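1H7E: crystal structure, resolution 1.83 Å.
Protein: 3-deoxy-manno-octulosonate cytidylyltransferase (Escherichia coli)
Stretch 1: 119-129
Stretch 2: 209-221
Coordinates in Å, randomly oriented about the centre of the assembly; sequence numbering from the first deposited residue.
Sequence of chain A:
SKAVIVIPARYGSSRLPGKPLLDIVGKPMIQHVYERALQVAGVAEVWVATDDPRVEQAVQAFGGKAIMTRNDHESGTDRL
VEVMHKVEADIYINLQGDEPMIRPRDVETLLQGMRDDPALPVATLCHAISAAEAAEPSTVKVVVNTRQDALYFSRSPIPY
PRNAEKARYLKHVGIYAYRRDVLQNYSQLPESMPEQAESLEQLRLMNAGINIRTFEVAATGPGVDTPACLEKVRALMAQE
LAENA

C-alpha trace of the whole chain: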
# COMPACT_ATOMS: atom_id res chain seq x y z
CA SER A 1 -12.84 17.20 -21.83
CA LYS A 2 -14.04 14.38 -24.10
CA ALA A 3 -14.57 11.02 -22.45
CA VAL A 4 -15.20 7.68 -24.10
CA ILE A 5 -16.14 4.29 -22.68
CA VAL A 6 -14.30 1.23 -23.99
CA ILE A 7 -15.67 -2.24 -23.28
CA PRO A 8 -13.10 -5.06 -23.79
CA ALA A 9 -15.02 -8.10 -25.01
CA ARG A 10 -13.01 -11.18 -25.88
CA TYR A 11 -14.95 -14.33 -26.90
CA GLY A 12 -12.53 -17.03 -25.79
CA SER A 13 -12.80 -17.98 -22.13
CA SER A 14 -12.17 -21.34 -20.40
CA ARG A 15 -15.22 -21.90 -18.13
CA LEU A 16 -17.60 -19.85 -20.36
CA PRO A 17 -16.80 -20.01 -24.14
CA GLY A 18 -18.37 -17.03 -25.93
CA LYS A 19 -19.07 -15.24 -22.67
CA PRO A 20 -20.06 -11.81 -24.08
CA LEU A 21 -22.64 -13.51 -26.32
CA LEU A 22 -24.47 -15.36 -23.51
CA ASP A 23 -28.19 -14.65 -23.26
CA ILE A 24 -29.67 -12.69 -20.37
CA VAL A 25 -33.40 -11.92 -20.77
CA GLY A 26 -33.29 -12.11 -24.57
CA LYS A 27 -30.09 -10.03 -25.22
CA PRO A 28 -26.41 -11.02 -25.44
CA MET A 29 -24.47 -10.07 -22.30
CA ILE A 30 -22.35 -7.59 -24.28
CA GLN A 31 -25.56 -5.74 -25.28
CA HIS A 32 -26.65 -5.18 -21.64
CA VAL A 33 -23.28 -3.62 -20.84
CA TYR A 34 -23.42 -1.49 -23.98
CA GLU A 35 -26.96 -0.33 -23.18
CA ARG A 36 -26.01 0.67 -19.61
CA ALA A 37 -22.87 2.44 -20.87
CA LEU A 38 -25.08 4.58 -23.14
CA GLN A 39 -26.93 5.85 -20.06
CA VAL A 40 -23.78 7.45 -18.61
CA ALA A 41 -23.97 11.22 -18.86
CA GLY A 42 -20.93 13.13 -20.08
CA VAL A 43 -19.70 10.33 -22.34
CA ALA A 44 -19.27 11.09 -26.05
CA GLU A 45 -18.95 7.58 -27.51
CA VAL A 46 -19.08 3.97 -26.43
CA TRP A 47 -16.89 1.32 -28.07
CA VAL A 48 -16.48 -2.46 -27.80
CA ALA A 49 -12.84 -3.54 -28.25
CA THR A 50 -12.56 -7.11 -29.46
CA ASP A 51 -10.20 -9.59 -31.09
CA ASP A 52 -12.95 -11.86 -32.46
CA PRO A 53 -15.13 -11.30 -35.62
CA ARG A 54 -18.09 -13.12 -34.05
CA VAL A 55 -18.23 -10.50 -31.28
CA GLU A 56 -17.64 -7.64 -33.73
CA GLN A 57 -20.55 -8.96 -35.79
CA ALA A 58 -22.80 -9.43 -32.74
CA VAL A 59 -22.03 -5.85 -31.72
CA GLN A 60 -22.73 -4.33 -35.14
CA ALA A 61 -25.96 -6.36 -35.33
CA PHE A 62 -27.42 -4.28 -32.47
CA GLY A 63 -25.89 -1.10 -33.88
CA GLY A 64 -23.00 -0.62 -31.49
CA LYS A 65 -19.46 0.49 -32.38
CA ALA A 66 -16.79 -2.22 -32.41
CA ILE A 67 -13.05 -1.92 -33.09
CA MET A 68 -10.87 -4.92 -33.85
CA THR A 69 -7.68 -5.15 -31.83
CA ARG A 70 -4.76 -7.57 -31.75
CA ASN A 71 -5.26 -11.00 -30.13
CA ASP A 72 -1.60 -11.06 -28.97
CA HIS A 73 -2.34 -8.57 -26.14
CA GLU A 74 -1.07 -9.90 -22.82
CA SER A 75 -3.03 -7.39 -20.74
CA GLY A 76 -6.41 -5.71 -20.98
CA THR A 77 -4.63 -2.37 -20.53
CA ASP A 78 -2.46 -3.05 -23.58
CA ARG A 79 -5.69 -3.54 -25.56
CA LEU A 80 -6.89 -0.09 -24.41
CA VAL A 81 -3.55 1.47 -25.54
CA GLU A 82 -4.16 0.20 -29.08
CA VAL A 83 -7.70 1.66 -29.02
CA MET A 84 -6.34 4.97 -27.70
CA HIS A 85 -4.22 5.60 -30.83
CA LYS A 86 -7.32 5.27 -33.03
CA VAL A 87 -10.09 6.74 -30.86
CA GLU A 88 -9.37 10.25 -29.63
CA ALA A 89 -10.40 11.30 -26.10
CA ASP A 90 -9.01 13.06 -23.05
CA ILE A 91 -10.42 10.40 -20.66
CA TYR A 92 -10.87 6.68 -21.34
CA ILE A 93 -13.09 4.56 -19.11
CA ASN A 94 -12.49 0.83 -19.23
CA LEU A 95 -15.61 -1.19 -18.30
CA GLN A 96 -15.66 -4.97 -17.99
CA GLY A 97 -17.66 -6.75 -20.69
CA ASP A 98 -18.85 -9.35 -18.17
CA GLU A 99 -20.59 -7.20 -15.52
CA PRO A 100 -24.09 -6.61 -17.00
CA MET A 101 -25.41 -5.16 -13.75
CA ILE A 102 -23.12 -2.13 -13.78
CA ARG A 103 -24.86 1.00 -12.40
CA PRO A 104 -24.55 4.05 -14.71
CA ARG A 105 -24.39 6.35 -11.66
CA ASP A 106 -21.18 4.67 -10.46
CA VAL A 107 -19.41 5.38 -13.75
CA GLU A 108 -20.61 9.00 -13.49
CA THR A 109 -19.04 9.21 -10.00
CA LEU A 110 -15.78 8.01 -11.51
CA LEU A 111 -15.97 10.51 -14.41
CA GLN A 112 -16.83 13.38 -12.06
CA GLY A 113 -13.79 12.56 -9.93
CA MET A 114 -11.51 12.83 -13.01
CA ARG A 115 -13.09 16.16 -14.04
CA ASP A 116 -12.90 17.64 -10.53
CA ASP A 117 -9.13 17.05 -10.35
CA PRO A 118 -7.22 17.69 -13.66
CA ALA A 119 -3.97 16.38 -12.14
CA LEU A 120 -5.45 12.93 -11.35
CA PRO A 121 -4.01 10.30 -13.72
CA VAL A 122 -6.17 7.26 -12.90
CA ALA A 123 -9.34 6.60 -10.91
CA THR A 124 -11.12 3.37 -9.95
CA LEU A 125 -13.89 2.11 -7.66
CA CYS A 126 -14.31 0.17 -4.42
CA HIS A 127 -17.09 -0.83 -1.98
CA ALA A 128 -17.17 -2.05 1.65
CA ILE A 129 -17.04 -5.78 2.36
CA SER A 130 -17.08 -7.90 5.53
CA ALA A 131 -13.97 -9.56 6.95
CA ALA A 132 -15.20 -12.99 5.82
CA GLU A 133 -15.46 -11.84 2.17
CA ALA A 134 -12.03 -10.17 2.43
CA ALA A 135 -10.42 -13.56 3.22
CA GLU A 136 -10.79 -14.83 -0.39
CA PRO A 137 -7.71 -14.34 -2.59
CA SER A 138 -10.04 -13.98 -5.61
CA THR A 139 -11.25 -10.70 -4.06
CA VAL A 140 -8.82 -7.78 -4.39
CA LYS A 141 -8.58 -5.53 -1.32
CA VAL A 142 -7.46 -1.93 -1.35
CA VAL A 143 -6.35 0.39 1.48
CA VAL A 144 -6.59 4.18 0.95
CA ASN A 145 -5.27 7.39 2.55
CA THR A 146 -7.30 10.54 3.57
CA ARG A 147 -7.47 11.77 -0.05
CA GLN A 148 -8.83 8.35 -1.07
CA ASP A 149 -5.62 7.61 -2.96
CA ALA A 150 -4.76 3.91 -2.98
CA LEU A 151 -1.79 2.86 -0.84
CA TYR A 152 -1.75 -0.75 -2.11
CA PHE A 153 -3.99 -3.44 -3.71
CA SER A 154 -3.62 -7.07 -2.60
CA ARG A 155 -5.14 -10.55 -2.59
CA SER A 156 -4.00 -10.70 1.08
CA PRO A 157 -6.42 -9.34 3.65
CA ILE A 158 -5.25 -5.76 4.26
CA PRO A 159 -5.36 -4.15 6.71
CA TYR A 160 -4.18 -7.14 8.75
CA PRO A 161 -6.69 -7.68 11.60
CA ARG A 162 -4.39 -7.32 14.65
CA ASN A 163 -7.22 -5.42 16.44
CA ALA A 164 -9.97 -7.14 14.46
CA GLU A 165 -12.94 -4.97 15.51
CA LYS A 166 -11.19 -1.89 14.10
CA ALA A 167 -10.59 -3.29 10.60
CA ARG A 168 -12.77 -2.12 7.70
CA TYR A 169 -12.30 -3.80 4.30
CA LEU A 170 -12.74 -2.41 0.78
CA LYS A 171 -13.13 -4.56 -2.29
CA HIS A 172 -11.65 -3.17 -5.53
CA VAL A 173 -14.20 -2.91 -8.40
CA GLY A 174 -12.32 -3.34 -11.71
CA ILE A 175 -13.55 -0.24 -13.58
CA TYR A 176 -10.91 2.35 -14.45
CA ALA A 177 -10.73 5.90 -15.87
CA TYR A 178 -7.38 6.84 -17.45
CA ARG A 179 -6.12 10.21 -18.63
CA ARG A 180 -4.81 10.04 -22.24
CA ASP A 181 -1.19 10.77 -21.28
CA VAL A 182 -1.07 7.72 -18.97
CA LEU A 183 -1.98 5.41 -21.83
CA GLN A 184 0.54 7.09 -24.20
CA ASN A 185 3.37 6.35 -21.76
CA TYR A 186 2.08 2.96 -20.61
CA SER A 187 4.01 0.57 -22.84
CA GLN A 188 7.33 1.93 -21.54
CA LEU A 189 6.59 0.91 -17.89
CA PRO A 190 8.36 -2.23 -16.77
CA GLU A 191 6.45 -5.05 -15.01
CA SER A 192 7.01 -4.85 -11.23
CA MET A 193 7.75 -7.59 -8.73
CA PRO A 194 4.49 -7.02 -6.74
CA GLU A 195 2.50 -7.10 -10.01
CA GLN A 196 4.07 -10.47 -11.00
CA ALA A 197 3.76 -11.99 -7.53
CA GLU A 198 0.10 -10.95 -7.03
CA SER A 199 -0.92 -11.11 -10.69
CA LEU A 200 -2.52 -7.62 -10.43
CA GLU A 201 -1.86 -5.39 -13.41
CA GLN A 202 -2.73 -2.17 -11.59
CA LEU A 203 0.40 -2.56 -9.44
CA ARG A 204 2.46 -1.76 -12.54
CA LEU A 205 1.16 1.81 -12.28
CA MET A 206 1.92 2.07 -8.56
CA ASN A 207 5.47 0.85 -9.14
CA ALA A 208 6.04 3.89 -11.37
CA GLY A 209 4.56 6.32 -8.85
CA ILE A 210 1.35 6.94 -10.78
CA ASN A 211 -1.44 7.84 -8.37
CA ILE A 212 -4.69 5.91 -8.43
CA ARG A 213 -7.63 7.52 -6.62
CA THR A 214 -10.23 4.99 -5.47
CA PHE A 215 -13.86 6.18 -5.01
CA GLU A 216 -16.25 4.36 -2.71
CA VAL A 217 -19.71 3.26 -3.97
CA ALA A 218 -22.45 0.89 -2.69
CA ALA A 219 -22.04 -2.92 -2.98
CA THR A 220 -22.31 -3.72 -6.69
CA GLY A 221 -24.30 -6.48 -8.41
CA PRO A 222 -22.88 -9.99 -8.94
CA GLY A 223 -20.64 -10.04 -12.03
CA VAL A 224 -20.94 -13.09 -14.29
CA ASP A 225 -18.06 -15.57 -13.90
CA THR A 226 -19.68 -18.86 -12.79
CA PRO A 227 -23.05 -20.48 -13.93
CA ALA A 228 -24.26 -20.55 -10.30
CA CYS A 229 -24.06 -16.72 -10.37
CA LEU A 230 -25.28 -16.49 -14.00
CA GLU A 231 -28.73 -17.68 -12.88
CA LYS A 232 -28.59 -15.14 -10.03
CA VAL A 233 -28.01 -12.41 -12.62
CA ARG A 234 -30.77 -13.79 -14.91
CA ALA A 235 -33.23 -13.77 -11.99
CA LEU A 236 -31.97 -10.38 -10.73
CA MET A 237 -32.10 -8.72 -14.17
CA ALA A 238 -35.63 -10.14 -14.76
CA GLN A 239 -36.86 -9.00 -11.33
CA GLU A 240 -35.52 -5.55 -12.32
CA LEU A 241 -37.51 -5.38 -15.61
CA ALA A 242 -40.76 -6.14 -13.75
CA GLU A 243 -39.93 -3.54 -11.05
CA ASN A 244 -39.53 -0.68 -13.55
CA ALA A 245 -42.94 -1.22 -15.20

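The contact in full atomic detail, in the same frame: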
# COMPACT_ATOMS: atom_id res chain seq x y z
N ALA A 119 -5.27 17.00 -12.37
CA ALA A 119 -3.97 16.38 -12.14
C ALA A 119 -4.03 14.88 -11.85
O ALA A 119 -2.99 14.24 -11.77
CB ALA A 119 -3.25 17.07 -11.01
N LEU A 120 -5.24 14.35 -11.66
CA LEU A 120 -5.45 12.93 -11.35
C LEU A 120 -5.23 12.06 -12.59
O LEU A 120 -5.96 12.19 -13.57
CB LEU A 120 -6.85 12.72 -10.77
CG LEU A 120 -7.19 11.28 -10.35
CD1 LEU A 120 -6.18 10.74 -9.30
CD2 LEU A 120 -8.62 11.26 -9.81
N PRO A 121 -4.26 11.14 -12.54
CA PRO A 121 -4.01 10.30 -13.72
C PRO A 121 -4.97 9.14 -13.93
O PRO A 121 -5.36 8.85 -15.07
CB PRO A 121 -2.58 9.78 -13.49
CG PRO A 121 -2.06 10.57 -12.27
CD PRO A 121 -3.28 10.86 -11.48
N VAL A 122 -5.33 8.45 -12.84
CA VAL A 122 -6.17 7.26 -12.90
C VAL A 122 -7.12 7.23 -11.71
O VAL A 122 -6.78 7.67 -10.61
CB VAL A 122 -5.29 5.97 -12.81
CG1 VAL A 122 -6.14 4.71 -12.97
CG2 VAL A 122 -4.14 6.01 -13.83
N ALA A 123 -8.33 6.74 -11.96
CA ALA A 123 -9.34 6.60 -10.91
C ALA A 123 -10.00 5.22 -11.06
O ALA A 123 -10.04 4.65 -12.15
CB ALA A 123 -10.38 7.71 -11.00
N THR A 124 -10.47 4.67 -9.94
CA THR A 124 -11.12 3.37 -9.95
C THR A 124 -12.14 3.35 -8.82
O THR A 124 -12.30 4.35 -8.11
CB THR A 124 -10.10 2.21 -9.86
OG1 THR A 124 -10.77 0.97 -10.10
CG2 THR A 124 -9.41 2.17 -8.45
N LEU A 125 -12.84 2.23 -8.67
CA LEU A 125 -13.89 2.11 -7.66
C LEU A 125 -13.66 1.02 -6.61
O LEU A 125 -12.88 0.10 -6.82
CB LEU A 125 -15.23 1.82 -8.36
CG LEU A 125 -15.75 2.86 -9.36
CD1 LEU A 125 -17.00 2.32 -10.03
CD2 LEU A 125 -16.02 4.20 -8.67
N CYS A 126 -14.38 1.15 -5.50
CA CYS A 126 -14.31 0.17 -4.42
C CYS A 126 -15.61 0.24 -3.60
O CYS A 126 -16.39 1.20 -3.72
CB CYS A 126 -13.10 0.46 -3.51
SG CYS A 126 -13.22 1.95 -2.55
N HIS A 127 -15.91 -0.82 -2.86
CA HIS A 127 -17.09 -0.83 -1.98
C HIS A 127 -16.75 -1.65 -0.73
O HIS A 127 -15.84 -2.49 -0.76
CB HIS A 127 -18.38 -1.32 -2.67
CG HIS A 127 -18.39 -2.78 -3.02
ND1 HIS A 127 -18.60 -3.78 -2.09
CD2 HIS A 127 -18.28 -3.41 -4.22
CE1 HIS A 127 -18.61 -4.95 -2.70
NE2 HIS A 127 -18.42 -4.75 -3.99
N ALA A 128 -17.41 -1.34 0.38
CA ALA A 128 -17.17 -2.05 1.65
C ALA A 128 -17.57 -3.51 1.62
O ALA A 128 -18.55 -3.89 0.97
CB ALA A 128 -17.89 -1.34 2.79
N ILE A 129 -16.75 -4.36 2.25
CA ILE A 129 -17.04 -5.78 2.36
C ILE A 129 -16.73 -6.21 3.80
O ILE A 129 -16.02 -5.51 4.52
CB ILE A 129 -16.24 -6.67 1.36
CG1 ILE A 129 -14.74 -6.37 1.45
CG2 ILE A 129 -16.73 -6.45 -0.09
CD1 ILE A 129 -13.88 -7.39 0.77
N GLY A 209 4.95 5.11 -9.56
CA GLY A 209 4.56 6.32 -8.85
C GLY A 209 3.35 7.04 -9.41
O GLY A 209 3.15 8.23 -9.15
N ILE A 210 2.54 6.34 -10.20
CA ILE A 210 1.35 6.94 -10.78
C ILE A 210 0.21 6.76 -9.77
O ILE A 210 -0.13 5.64 -9.39
CB ILE A 210 1.00 6.29 -12.13
CG1 ILE A 210 2.08 6.62 -13.15
CG2 ILE A 210 -0.39 6.75 -12.60
CD1 ILE A 210 2.11 5.67 -14.33
N ASN A 211 -0.37 7.87 -9.35
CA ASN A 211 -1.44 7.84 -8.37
C ASN A 211 -2.77 7.31 -8.88
O ASN A 211 -3.20 7.64 -9.98
CB ASN A 211 -1.65 9.24 -7.79
CG ASN A 211 -2.68 9.26 -6.68
OD1 ASN A 211 -2.57 8.50 -5.72
ND2 ASN A 211 -3.71 10.10 -6.83
N ILE A 212 -3.40 6.47 -8.07
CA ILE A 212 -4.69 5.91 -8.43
C ILE A 212 -5.67 6.28 -7.31
O ILE A 212 -5.48 5.85 -6.17
CB ILE A 212 -4.64 4.38 -8.57
CG1 ILE A 212 -3.61 3.95 -9.62
CG2 ILE A 212 -6.04 3.82 -8.87
CD1 ILE A 212 -3.43 2.42 -9.67
N ARG A 213 -6.64 7.14 -7.61
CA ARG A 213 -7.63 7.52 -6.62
C ARG A 213 -8.77 6.51 -6.69
O ARG A 213 -9.24 6.17 -7.77
CB ARG A 213 -8.12 8.95 -6.82
CG ARG A 213 -9.07 9.40 -5.70
CD ARG A 213 -9.08 10.92 -5.54
NE ARG A 213 -7.76 11.43 -5.19
CZ ARG A 213 -7.23 12.56 -5.63
NH1 ARG A 213 -7.93 13.35 -6.46
NH2 ARG A 213 -5.99 12.88 -5.29
N THR A 214 -9.21 6.04 -5.54
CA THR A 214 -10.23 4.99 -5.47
C THR A 214 -11.48 5.46 -4.75
O THR A 214 -11.47 5.52 -3.51
CB THR A 214 -9.63 3.72 -4.73
OG1 THR A 214 -8.37 3.38 -5.32
CG2 THR A 214 -10.52 2.51 -4.90
N PHE A 215 -12.55 5.72 -5.51
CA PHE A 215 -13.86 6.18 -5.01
C PHE A 215 -14.78 5.09 -4.50
O PHE A 215 -15.05 4.10 -5.17
CB PHE A 215 -14.61 6.97 -6.09
CG PHE A 215 -13.85 8.15 -6.61
CD1 PHE A 215 -13.96 9.38 -5.99
CD2 PHE A 215 -13.01 8.01 -7.70
CE1 PHE A 215 -13.23 10.47 -6.44
CE2 PHE A 215 -12.28 9.09 -8.17
CZ PHE A 215 -12.39 10.32 -7.54
N GLU A 216 -15.35 5.33 -3.32
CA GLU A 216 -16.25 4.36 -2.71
C GLU A 216 -17.71 4.46 -3.17
O GLU A 216 -18.27 5.55 -3.20
CB GLU A 216 -16.17 4.47 -1.18
CG GLU A 216 -16.89 3.35 -0.48
CD GLU A 216 -16.83 3.42 1.03
OE1 GLU A 216 -15.93 4.07 1.60
OE2 GLU A 216 -17.70 2.81 1.65
N VAL A 217 -18.30 3.33 -3.55
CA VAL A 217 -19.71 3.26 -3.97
C VAL A 217 -20.40 2.14 -3.18
O VAL A 217 -19.74 1.46 -2.39
CB VAL A 217 -19.86 3.01 -5.49
CG1 VAL A 217 -19.25 4.16 -6.27
CG2 VAL A 217 -19.26 1.66 -5.89
N ALA A 218 -21.70 1.95 -3.38
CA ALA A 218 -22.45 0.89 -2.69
C ALA A 218 -22.08 -0.49 -3.26
O ALA A 218 -21.52 -0.58 -4.35
CB ALA A 218 -23.94 1.14 -2.83
N ALA A 219 -22.35 -1.57 -2.51
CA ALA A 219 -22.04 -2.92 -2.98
C ALA A 219 -22.66 -3.11 -4.36
O ALA A 219 -23.84 -2.82 -4.57
CB ALA A 219 -22.58 -3.97 -2.00
N THR A 220 -21.85 -3.54 -5.32
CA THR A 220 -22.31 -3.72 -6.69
C THR A 220 -23.05 -5.05 -6.88
O THR A 220 -23.18 -5.83 -5.94
CB THR A 220 -21.14 -3.63 -7.70
OG1 THR A 220 -20.15 -4.61 -7.38
CG2 THR A 220 -20.49 -2.23 -7.66
N GLY A 221 -23.58 -5.25 -8.09
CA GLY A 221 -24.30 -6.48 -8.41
C GLY A 221 -23.34 -7.61 -8.74
O GLY A 221 -22.19 -7.35 -9.09
O HOH W 1 -18.66 -6.94 -5.66
O HOH W 2 -19.17 0.81 0.32

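How does stretch 2 approach its partner? After Gly-209, the first residue past a helix, with positive phi in a Schellman motif, Ile-210 sets CG2 3.8 Å from Pro-121 CB, an apolar contact ahead of the paired strands. Asn-211 follows, its ND2 3.6 Å from Leu-120 CD1; this is van der Waals contact, since CD1 has nothing polar to offer, and ND2 is hydrogen-bonded elsewhere in the structure.

What joins the strands? They run parallel, so each of Arg-213 and Phe-215 gives its N to the carbonyl of one residue and takes with its O the amide of the residue two further on. Ile-212 CG1 packs 4.1 Å from Val-122 CB. Arg-213 N donates to Val-122 O (3.0 Å) and Arg-213 O accepts from Thr-124 N (2.9 Å), while Leu-120 CD1 lies over its guanidinium.

Which pairings follow? On the other face from Arg-213, Thr-214 CG2 packs 3.6 Å from Cys-126 CB. Phe-215, back on the face of Arg-213, Ala-123 and Leu-125, repeats the bonding, its N to Thr-124 O (2.9 Å) and its O from Cys-126 N (3.0 Å); Ala-123 CB meets its ring at the edge, 3.7 Å from CE2.

How does the contact continue? A water accepts from Ala-128 N and donates to Glu-216 OE2 and Val-217 O, linking the chains. Val-217 N closes the ladder on Cys-126 O (2.9 Å). Ala-219 then places CA over the His-127 ring, a CH-pi contact, and a second water joins His-127 NE2 to Thr-220 OG1.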